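Local coordinates for protein propionate kinase (Francisella tularensis subsp. tularensis, PDB 3KHY) that probably makes acetyl phosphate from acetate and ATP, reversibly, as a homodimeric, magnesium-dependent kinase of the acetokinase family, at residues A[86-91]-A[111-116]; A[174-179]-A[370-375]; A[195-200]-A[315-320]. All blocks are in the same frame, centred on the assembly; numbering follows the deposited sequence.

Interaction 1 (A[86-91]-A[111-116]); sequences VVHGGQ and IALAPL
His88 of the irregular loop 86-91 and Ala114, just after the 3-10 turn 111-113, have the nearest CA atoms, 6.2 Å apart, and the turn delivers Leu113 onto the loop. The main element is a CH-pi contact: Leu113 CB sits over the centre of one face of the His88 imidazole, 3.6 Å from the ring centroid and only 5° off the ring normal. From there the leucine, with CG anti to its own carbonyl carbon (chi1 -63°), continues over the CE1 side of the ring, where its CD1 lies 3.6 Å from His88 CE1. The same methyl, Leu113 CD1, rests on Gly90 CA at 3.7 Å. Gly90 has a positive phi, a conformation glycine adopts readily. The ring is held by its two nitrogens. Gly90 N donates to His88 ND1 (3.1 Å, N-H...N angle 155°) from nearly within the ring plane, while NE2 is bonded to Leu222 O; together these fix the rotation of the imidazole under the leucine. Ala114 CB adds a second apolar patch, touching Val87 CG2 and His88 CB, each at 3.8 Å. The contact ties the loop leaving strand 79-86 to the turn between helices 101-109 and 118-131. Val87 also packs on Asn118 and His121 of helix 118-131 and lies near Asp142, the predicted proton donor/acceptor, and Leu113 reaches Tyr244 of the second subunit.

Interaction 2 (A[174-179]-A[370-375]); sequences HGTSHK and TNEELM
Ser177 and Thr370 supply the hydrogen bond of this contact: their hydroxyls, Ser177 OG and Thr370 OG1, meet tip to tip at 2.7 Å. Each oxygen is anti to its own backbone N (chi1 172° for Ser177), which brings the two side chains end on across the gap. Ser177 OG is also bonded to His200 ND1, so one small hydroxyl links the start of helix 175-188, the loop ahead of helix 372-382 and a predicted ATP-binding residue, whose ring in turn stacks on that of His174, a predicted transition-state stabiliser at the N-cap position of helix 175-188. Apolar contacts flank this bond. Glu372 CG lies against Ser177 CB at 3.6 Å, near the closest backbone approach, where the CA atoms of Ser177 and Glu372 are 5.4 Å apart. Thr176 CG2, anti to its backbone N, presses on the CB and CG of Met375 (modelled as selenomethionine), tightly at 3.4 Å from CG. Charged groups find their partners beyond the two segments: Glu372, predicted to bind magnesium, forms a salt bridge through OE2 with Arg85, the predicted substrate-binding arginine, and Lys179 NZ pairs with Glu379. Asn371 is the N-cap of helix 372-382, its OD1 accepting from Leu374 N at 3.1 Å, the donor standing well above the carbonyl plane. The contact thus joins the first turns of helices 175-188 and 372-382, with His200 of strand 196-201 packed against Thr370 and Glu372, and strand 14-20 meeting Glu373 and Leu374.

Interaction 3 (A[195-200]-A[315-320]); sequences NVIVAH and DALVFT
Strands 196-200 and 316-320 are parallel neighbours at the heart of the five-stranded sheet of an actin-like ATPase (ASKHA) domain, to whose clan the acetokinases belong. Their axes run 4.7 Å apart at 18°. Four backbone bonds form the ladder: Ile197 N to Ala316 O, Val318 N to Ile197 O, Ala199 N to Val318 O (2.7 Å, nearly along the C=O axis) and Thr320 N to Ala199 O. Side chains alternate between two faces. One holds Val196, Val198, His200, Ala316, Val318 and Thr320, of which Val198, His200, Val318 and Thr320 pack on helix 175-188; Thr320 CG2 lies 3.5 Å from His200 CA, His200 ND1 is bonded to Ser177 OG and Thr320 OG1 to Ile368 O. On the other, Ile197 CG2 touches Leu317 CD1 at 3.7 Å and Ala199 lies beside Phe319, with Leu317 and Phe319 against helix 328-337. At the start of the pair Asp315 N donates to Asn195 O at 2.8 Å, and Asp315 OD2 takes Asn195 N from above the carboxylate plane at 2.8 Å. Asn195 OD1 accepts from Asp212 N, while a water accepts from Asn195 ND2 (3.1 Å) and donates to Asp315 OD1 at 2.6 Å.

In the fold
Interactions 1 and 3 are buried, whereas interaction 2 is partly buried and lies nearest the centre of the chain, with the other two on opposite sides of that centre. Interactions 2 and 3 touch: helix 175-188 is followed in the chain by strand 196-201, and the imidazole of His200 is hydrogen-bonded to Ser177 and stacked with His174. Interaction 1 stands apart, about 7 Å from interaction 2 at the nearest atoms, and is the one that reaches the second subunit. Chemistry follows place: ring-to-methylene and methyl packing between loops in 1, a hydroxyl pair with apolar packing at the predicted active site in 2, its carboxylate turned to Arg85, and a backbone ladder in 3.

Interaction 1 (A[86-91]-A[111-116])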
loop_
_atom_site.group_PDB
_atom_site.type_symbol
_atom_site.label_atom_id
_atom_site.label_comp_id
_atom_site.label_asym_id
_atom_site.label_seq_id
_atom_site.Cartn_x
_atom_site.Cartn_y
_atom_site.Cartn_z
ATOM N N VAL A 86 5.954 -8.097 -23.946
ATOM C CA VAL A 86 7.102 -7.688 -23.161
ATOM C C VAL A 86 6.582 -7.200 -21.817
ATOM O O VAL A 86 5.758 -6.293 -21.763
ATOM C CB VAL A 86 7.904 -6.581 -23.868
ATOM C CG1 VAL A 86 9.002 -6.051 -22.956
ATOM C CG2 VAL A 86 8.500 -7.120 -25.170
ATOM N N VAL A 87 7.055 -7.801 -20.731
ATOM C CA VAL A 87 6.496 -7.511 -19.414
ATOM C C VAL A 87 6.797 -6.101 -18.908
ATOM O O VAL A 87 5.957 -5.492 -18.248
ATOM C CB VAL A 87 6.900 -8.587 -18.365
ATOM C CG1 VAL A 87 6.422 -9.973 -18.818
ATOM C CG2 VAL A 87 8.403 -8.600 -18.153
ATOM N N HIS A 88 7.970 -5.551 -19.221
ATOM C CA HIS A 88 8.309 -4.238 -18.671
ATOM C C HIS A 88 9.002 -3.299 -19.658
ATOM O O HIS A 88 10.093 -3.598 -20.136
ATOM C CB HIS A 88 9.157 -4.391 -17.406
ATOM C CG HIS A 88 8.923 -3.323 -16.386
ATOM N ND1 HIS A 88 9.076 -1.984 -16.664
ATOM C CD2 HIS A 88 8.548 -3.397 -15.086
ATOM C CE1 HIS A 88 8.816 -1.276 -15.579
ATOM N NE2 HIS A 88 8.493 -2.111 -14.606
ATOM N N GLY A 89 8.361 -2.164 -19.946
ATOM C CA GLY A 89 8.911 -1.155 -20.849
ATOM C C GLY A 89 9.311 0.158 -20.187
ATOM O O GLY A 89 9.557 1.165 -20.870
ATOM N N GLY A 90 9.377 0.157 -18.858
ATOM C CA GLY A 90 9.804 1.330 -18.107
ATOM C C GLY A 90 9.056 2.581 -18.528
ATOM O O GLY A 90 7.871 2.526 -18.862
ATOM N N GLN A 91 9.752 3.712 -18.526
ATOM C CA GLN A 91 9.149 4.961 -18.979
ATOM C C GLN A 91 9.389 5.209 -20.462
ATOM O O GLN A 91 8.930 6.207 -21.007
ATOM C CB GLN A 91 9.655 6.143 -18.151
ATOM C CG GLN A 91 9.111 6.160 -16.733
ATOM C CD GLN A 91 9.378 7.475 -16.033
ATOM O OE1 GLN A 91 10.424 7.654 -15.405
ATOM N NE2 GLN A 91 8.434 8.405 -16.140
ATOM N N ILE A 111 15.988 -4.043 -18.764
ATOM C CA ILE A 111 16.352 -5.311 -18.145
ATOM C C ILE A 111 16.325 -5.243 -16.616
ATOM O O ILE A 111 15.776 -6.133 -15.966
ATOM C CB ILE A 111 17.749 -5.782 -18.600
ATOM C CG1 ILE A 111 17.757 -6.073 -20.099
ATOM C CG2 ILE A 111 18.164 -7.022 -17.834
ATOM C CD1 ILE A 111 16.953 -7.269 -20.485
ATOM N N ALA A 112 16.916 -4.193 -16.043
ATOM C CA ALA A 112 16.946 -4.047 -14.586
ATOM C C ALA A 112 15.536 -4.038 -13.969
ATOM O O ALA A 112 15.349 -4.444 -12.819
ATOM C CB ALA A 112 17.700 -2.790 -14.194
ATOM N N LEU A 113 14.550 -3.575 -14.730
ATOM C CA LEU A 113 13.176 -3.543 -14.235
ATOM C C LEU A 113 12.502 -4.926 -14.262
ATOM O O LEU A 113 11.570 -5.173 -13.504
ATOM C CB LEU A 113 12.347 -2.488 -14.982
ATOM C CG LEU A 113 12.866 -1.058 -14.758
ATOM C CD1 LEU A 113 12.188 -0.026 -15.671
ATOM C CD2 LEU A 113 12.725 -0.660 -13.290
ATOM N N ALA A 114 12.989 -5.818 -15.124
ATOM C CA ALA A 114 12.476 -7.190 -15.222
ATOM C C ALA A 114 13.620 -8.116 -15.608
ATOM O O ALA A 114 13.664 -8.618 -16.725
ATOM C CB ALA A 114 11.370 -7.274 -16.259
ATOM N N PRO A 115 14.558 -8.336 -14.679
ATOM C CA PRO A 115 15.830 -8.999 -14.990
ATOM C C PRO A 115 15.690 -10.453 -15.438
ATOM O O PRO A 115 16.606 -10.964 -16.076
ATOM C CB PRO A 115 16.598 -8.910 -13.666
ATOM C CG PRO A 115 15.531 -8.784 -12.621
ATOM C CD PRO A 115 14.463 -7.951 -13.260
ATOM N N LEU A 116 14.573 -11.102 -15.121
ATOM C CA LEU A 116 14.388 -12.505 -15.498
ATOM C C LEU A 116 13.541 -12.700 -16.757
ATOM O O LEU A 116 13.442 -13.811 -17.271
ATOM C CB LEU A 116 13.767 -13.291 -14.344
ATOM C CG LEU A 116 14.495 -13.221 -13.005
ATOM C CD1 LEU A 116 13.668 -13.889 -11.917
ATOM C CD2 LEU A 116 15.883 -13.845 -13.104
#

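Interaction 2 (A[174-179]-A[370-375])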
loop_
_atom_site.group_PDB
_atom_site.type_symbol
_atom_site.label_atom_id
_atom_site.label_comp_id
_atom_site.label_asym_id
_atom_site.label_seq_id
_atom_site.Cartn_x
_atom_site.Cartn_y
_atom_site.Cartn_z
ATOM N N HIS A 174 -0.350 -6.010 -16.042
ATOM C CA HIS A 174 -1.611 -6.431 -16.658
ATOM C C HIS A 174 -2.147 -5.357 -17.608
ATOM O O HIS A 174 -3.342 -5.323 -17.902
ATOM C CB HIS A 174 -2.685 -6.716 -15.596
ATOM C CG HIS A 174 -2.502 -8.016 -14.876
ATOM N ND1 HIS A 174 -2.985 -8.231 -13.602
ATOM C CD2 HIS A 174 -1.907 -9.174 -15.254
ATOM C CE1 HIS A 174 -2.688 -9.461 -13.222
ATOM N NE2 HIS A 174 -2.034 -10.056 -14.206
ATOM N N GLY A 175 -1.272 -4.477 -18.076
ATOM C CA GLY A 175 -1.702 -3.341 -18.882
ATOM C C GLY A 175 -2.479 -3.726 -20.130
ATOM O O GLY A 175 -3.445 -3.063 -20.495
ATOM N N THR A 176 -2.067 -4.806 -20.783
ATOM C CA THR A 176 -2.725 -5.236 -22.011
ATOM C C THR A 176 -4.140 -5.756 -21.725
ATOM O O THR A 176 -5.045 -5.566 -22.527
ATOM C CB THR A 176 -1.860 -6.278 -22.751
ATOM O OG1 THR A 176 -0.616 -5.659 -23.123
ATOM C CG2 THR A 176 -2.561 -6.782 -23.999
ATOM N N SER A 177 -4.342 -6.375 -20.563
ATOM C CA SER A 177 -5.675 -6.842 -20.194
ATOM C C SER A 177 -6.569 -5.662 -19.778
ATOM O O SER A 177 -7.720 -5.575 -20.193
ATOM C CB SER A 177 -5.585 -7.895 -19.090
ATOM O OG SER A 177 -6.874 -8.234 -18.594
ATOM N N HIS A 178 -6.040 -4.751 -18.960
ATOM C CA HIS A 178 -6.803 -3.564 -18.578
ATOM C C HIS A 178 -7.213 -2.716 -19.780
ATOM O O HIS A 178 -8.325 -2.204 -19.840
ATOM C CB HIS A 178 -6.036 -2.725 -17.548
ATOM C CG HIS A 178 -5.946 -3.389 -16.210
ATOM N ND1 HIS A 178 -7.058 -3.660 -15.448
ATOM C CD2 HIS A 178 -4.886 -3.861 -15.513
ATOM C CE1 HIS A 178 -6.690 -4.272 -14.334
ATOM N NE2 HIS A 178 -5.377 -4.407 -14.349
ATOM N N LYS A 179 -6.325 -2.602 -20.755
ATOM C CA LYS A 179 -6.651 -1.876 -21.979
ATOM C C LYS A 179 -7.736 -2.569 -22.807
ATOM O O LYS A 179 -8.730 -1.959 -23.193
ATOM C CB LYS A 179 -5.391 -1.693 -22.827
ATOM C CG LYS A 179 -5.584 -0.771 -24.032
ATOM C CD LYS A 179 -4.249 -0.431 -24.678
ATOM C CE LYS A 179 -4.396 0.681 -25.713
ATOM N NZ LYS A 179 -4.571 0.089 -27.057
ATOM N N THR A 370 -11.310 -11.302 -20.634
ATOM C CA THR A 370 -10.141 -10.643 -21.202
ATOM C C THR A 370 -9.560 -11.513 -22.322
ATOM O O THR A 370 -9.830 -12.712 -22.397
ATOM C CB THR A 370 -9.082 -10.288 -20.135
ATOM O OG1 THR A 370 -8.081 -9.445 -20.717
ATOM C CG2 THR A 370 -8.411 -11.527 -19.574
ATOM N N ASN A 371 -8.785 -10.906 -23.212
ATOM C CA ASN A 371 -8.187 -11.654 -24.315
ATOM C C ASN A 371 -6.909 -10.928 -24.708
ATOM O O ASN A 371 -6.879 -10.167 -25.671
ATOM C CB ASN A 371 -9.153 -11.754 -25.508
ATOM C CG ASN A 371 -8.688 -12.765 -26.562
ATOM O OD1 ASN A 371 -7.507 -13.126 -26.624
ATOM N ND2 ASN A 371 -9.615 -13.225 -27.387
ATOM N N GLU A 372 -5.867 -11.129 -23.916
ATOM C CA GLU A 372 -4.637 -10.372 -24.090
ATOM C C GLU A 372 -3.960 -10.736 -25.407
ATOM O O GLU A 372 -3.314 -9.906 -26.018
ATOM C CB GLU A 372 -3.691 -10.636 -22.917
ATOM C CG GLU A 372 -4.206 -10.101 -21.583
ATOM C CD GLU A 372 -3.893 -11.024 -20.418
ATOM O OE1 GLU A 372 -4.649 -12.005 -20.205
ATOM O OE2 GLU A 372 -2.894 -10.766 -19.715
ATOM N N GLU A 373 -4.105 -11.987 -25.837
ATOM C CA GLU A 373 -3.471 -12.421 -27.081
ATOM C C GLU A 373 -4.111 -11.700 -28.262
ATOM O O GLU A 373 -3.420 -11.255 -29.169
ATOM C CB GLU A 373 -3.572 -13.948 -27.255
ATOM C CG GLU A 373 -3.003 -14.767 -26.096
ATOM C CD GLU A 373 -3.916 -14.768 -24.856
ATOM O OE1 GLU A 373 -5.109 -14.402 -24.963
ATOM O OE2 GLU A 373 -3.433 -15.138 -23.764
ATOM N N LEU A 374 -5.434 -11.574 -28.244
ATOM C CA LEU A 374 -6.129 -10.796 -29.273
ATOM C C LEU A 374 -5.697 -9.331 -29.256
ATOM O O LEU A 374 -5.515 -8.713 -30.303
ATOM C CB LEU A 374 -7.652 -10.905 -29.110
ATOM C CG LEU A 374 -8.525 -10.104 -30.082
ATOM C CD1 LEU A 374 -8.198 -10.453 -31.529
ATOM C CD2 LEU A 374 -10.010 -10.352 -29.800
HETATM N N MSE A 375 -5.534 -8.771 -28.058
HETATM C CA MSE A 375 -5.130 -7.382 -27.938
HETATM C C MSE A 375 -3.744 -7.181 -28.545
HETATM O O MSE A 375 -3.493 -6.196 -29.228
HETATM C CB MSE A 375 -5.120 -6.956 -26.469
HETATM C CG MSE A 375 -4.816 -5.484 -26.260
HETATM SE SE MSE A 375 -6.237 -4.309 -26.952
HETATM C CE MSE A 375 -5.316 -2.620 -26.790
#

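Interaction 3 (A[195-200]-A[315-320])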
loop_
_atom_site.group_PDB
_atom_site.type_symbol
_atom_site.label_atom_id
_atom_site.label_comp_id
_atom_site.label_asym_id
_atom_site.label_seq_id
_atom_site.Cartn_x
_atom_site.Cartn_y
_atom_site.Cartn_z
ATOM N N ASN A 195 -15.493 4.845 -18.248
ATOM C CA ASN A 195 -15.087 5.305 -16.930
ATOM C C ASN A 195 -15.343 4.148 -15.988
ATOM O O ASN A 195 -16.440 4.001 -15.435
ATOM C CB ASN A 195 -15.884 6.534 -16.508
ATOM C CG ASN A 195 -15.605 7.732 -17.394
ATOM O OD1 ASN A 195 -14.471 8.192 -17.500
ATOM N ND2 ASN A 195 -16.641 8.230 -18.047
ATOM N N VAL A 196 -14.336 3.303 -15.836
ATOM C CA VAL A 196 -14.548 2.027 -15.172
ATOM C C VAL A 196 -13.405 1.690 -14.238
ATOM O O VAL A 196 -12.287 2.196 -14.374
ATOM C CB VAL A 196 -14.737 0.870 -16.181
ATOM C CG1 VAL A 196 -16.063 1.011 -16.932
ATOM C CG2 VAL A 196 -13.553 0.771 -17.161
ATOM N N ILE A 197 -13.714 0.853 -13.265
ATOM C CA ILE A 197 -12.698 0.228 -12.436
ATOM C C ILE A 197 -12.648 -1.219 -12.886
ATOM O O ILE A 197 -13.673 -1.890 -12.917
ATOM C CB ILE A 197 -13.078 0.302 -10.960
ATOM C CG1 ILE A 197 -13.091 1.764 -10.509
ATOM C CG2 ILE A 197 -12.111 -0.544 -10.108
ATOM C CD1 ILE A 197 -13.772 1.994 -9.153
ATOM N N VAL A 198 -11.463 -1.679 -13.277
ATOM C CA VAL A 198 -11.299 -3.032 -13.791
ATOM C C VAL A 198 -10.495 -3.863 -12.794
ATOM O O VAL A 198 -9.360 -3.520 -12.448
ATOM C CB VAL A 198 -10.593 -3.044 -15.171
ATOM C CG1 VAL A 198 -10.395 -4.489 -15.674
ATOM C CG2 VAL A 198 -11.392 -2.217 -16.205
ATOM N N ALA A 199 -11.110 -4.939 -12.314
ATOM C CA ALA A 199 -10.440 -5.876 -11.425
ATOM C C ALA A 199 -10.077 -7.126 -12.217
ATOM O O ALA A 199 -10.931 -7.930 -12.544
ATOM C CB ALA A 199 -11.333 -6.234 -10.253
ATOM N N HIS A 200 -8.804 -7.250 -12.562
ATOM C CA HIS A 200 -8.295 -8.426 -13.252
ATOM C C HIS A 200 -7.839 -9.402 -12.181
ATOM O O HIS A 200 -6.794 -9.195 -11.564
ATOM C CB HIS A 200 -7.101 -8.038 -14.131
ATOM C CG HIS A 200 -6.486 -9.196 -14.855
ATOM N ND1 HIS A 200 -6.536 -9.328 -16.225
ATOM C CD2 HIS A 200 -5.828 -10.289 -14.397
ATOM C CE1 HIS A 200 -5.923 -10.442 -16.583
ATOM N NE2 HIS A 200 -5.485 -11.046 -15.491
ATOM N N ASP A 315 -19.052 4.328 -14.470
ATOM C CA ASP A 315 -19.858 3.577 -15.440
ATOM C C ASP A 315 -20.080 2.146 -14.973
ATOM O O ASP A 315 -21.202 1.635 -15.019
ATOM C CB ASP A 315 -19.199 3.541 -16.822
ATOM C CG ASP A 315 -19.206 4.892 -17.518
ATOM O OD1 ASP A 315 -20.089 5.728 -17.212
ATOM O OD2 ASP A 315 -18.323 5.103 -18.376
ATOM N N ALA A 316 -18.999 1.495 -14.545
ATOM C CA ALA A 316 -19.081 0.121 -14.045
ATOM C C ALA A 316 -17.847 -0.284 -13.263
ATOM O O ALA A 316 -16.751 0.250 -13.481
ATOM C CB ALA A 316 -19.276 -0.847 -15.197
ATOM N N LEU A 317 -18.035 -1.234 -12.359
ATOM C CA LEU A 317 -16.934 -2.030 -11.827
ATOM C C LEU A 317 -16.896 -3.276 -12.705
ATOM O O LEU A 317 -17.941 -3.898 -12.921
ATOM C CB LEU A 317 -17.216 -2.419 -10.382
ATOM C CG LEU A 317 -16.295 -3.480 -9.768
ATOM C CD1 LEU A 317 -14.830 -3.008 -9.778
ATOM C CD2 LEU A 317 -16.751 -3.801 -8.350
ATOM N N VAL A 318 -15.719 -3.630 -13.235
ATOM C CA VAL A 318 -15.619 -4.770 -14.170
ATOM C C VAL A 318 -14.691 -5.862 -13.641
ATOM O O VAL A 318 -13.537 -5.574 -13.315
ATOM C CB VAL A 318 -15.089 -4.322 -15.545
ATOM C CG1 VAL A 318 -15.102 -5.495 -16.524
ATOM C CG2 VAL A 318 -15.920 -3.150 -16.086
ATOM N N PHE A 319 -15.198 -7.101 -13.538
ATOM C CA PHE A 319 -14.381 -8.250 -13.156
ATOM C C PHE A 319 -13.880 -8.948 -14.414
ATOM O O PHE A 319 -14.630 -9.120 -15.378
ATOM C CB PHE A 319 -15.203 -9.281 -12.355
ATOM C CG PHE A 319 -15.596 -8.826 -10.975
ATOM C CD1 PHE A 319 -14.674 -8.858 -9.935
ATOM C CD2 PHE A 319 -16.901 -8.411 -10.706
ATOM C CE1 PHE A 319 -15.030 -8.464 -8.656
ATOM C CE2 PHE A 319 -17.267 -8.010 -9.419
ATOM C CZ PHE A 319 -16.327 -8.042 -8.390
ATOM N N THR A 320 -12.627 -9.372 -14.398
ATOM C CA THR A 320 -12.069 -10.103 -15.520
ATOM C C THR A 320 -10.943 -11.004 -15.003
ATOM O O THR A 320 -10.665 -11.016 -13.804
ATOM C CB THR A 320 -11.569 -9.145 -16.628
ATOM O OG1 THR A 320 -11.307 -9.892 -17.824
ATOM C CG2 THR A 320 -10.292 -8.400 -16.182
HETATM O O HOH W 1 -19.412 8.146 -16.565
#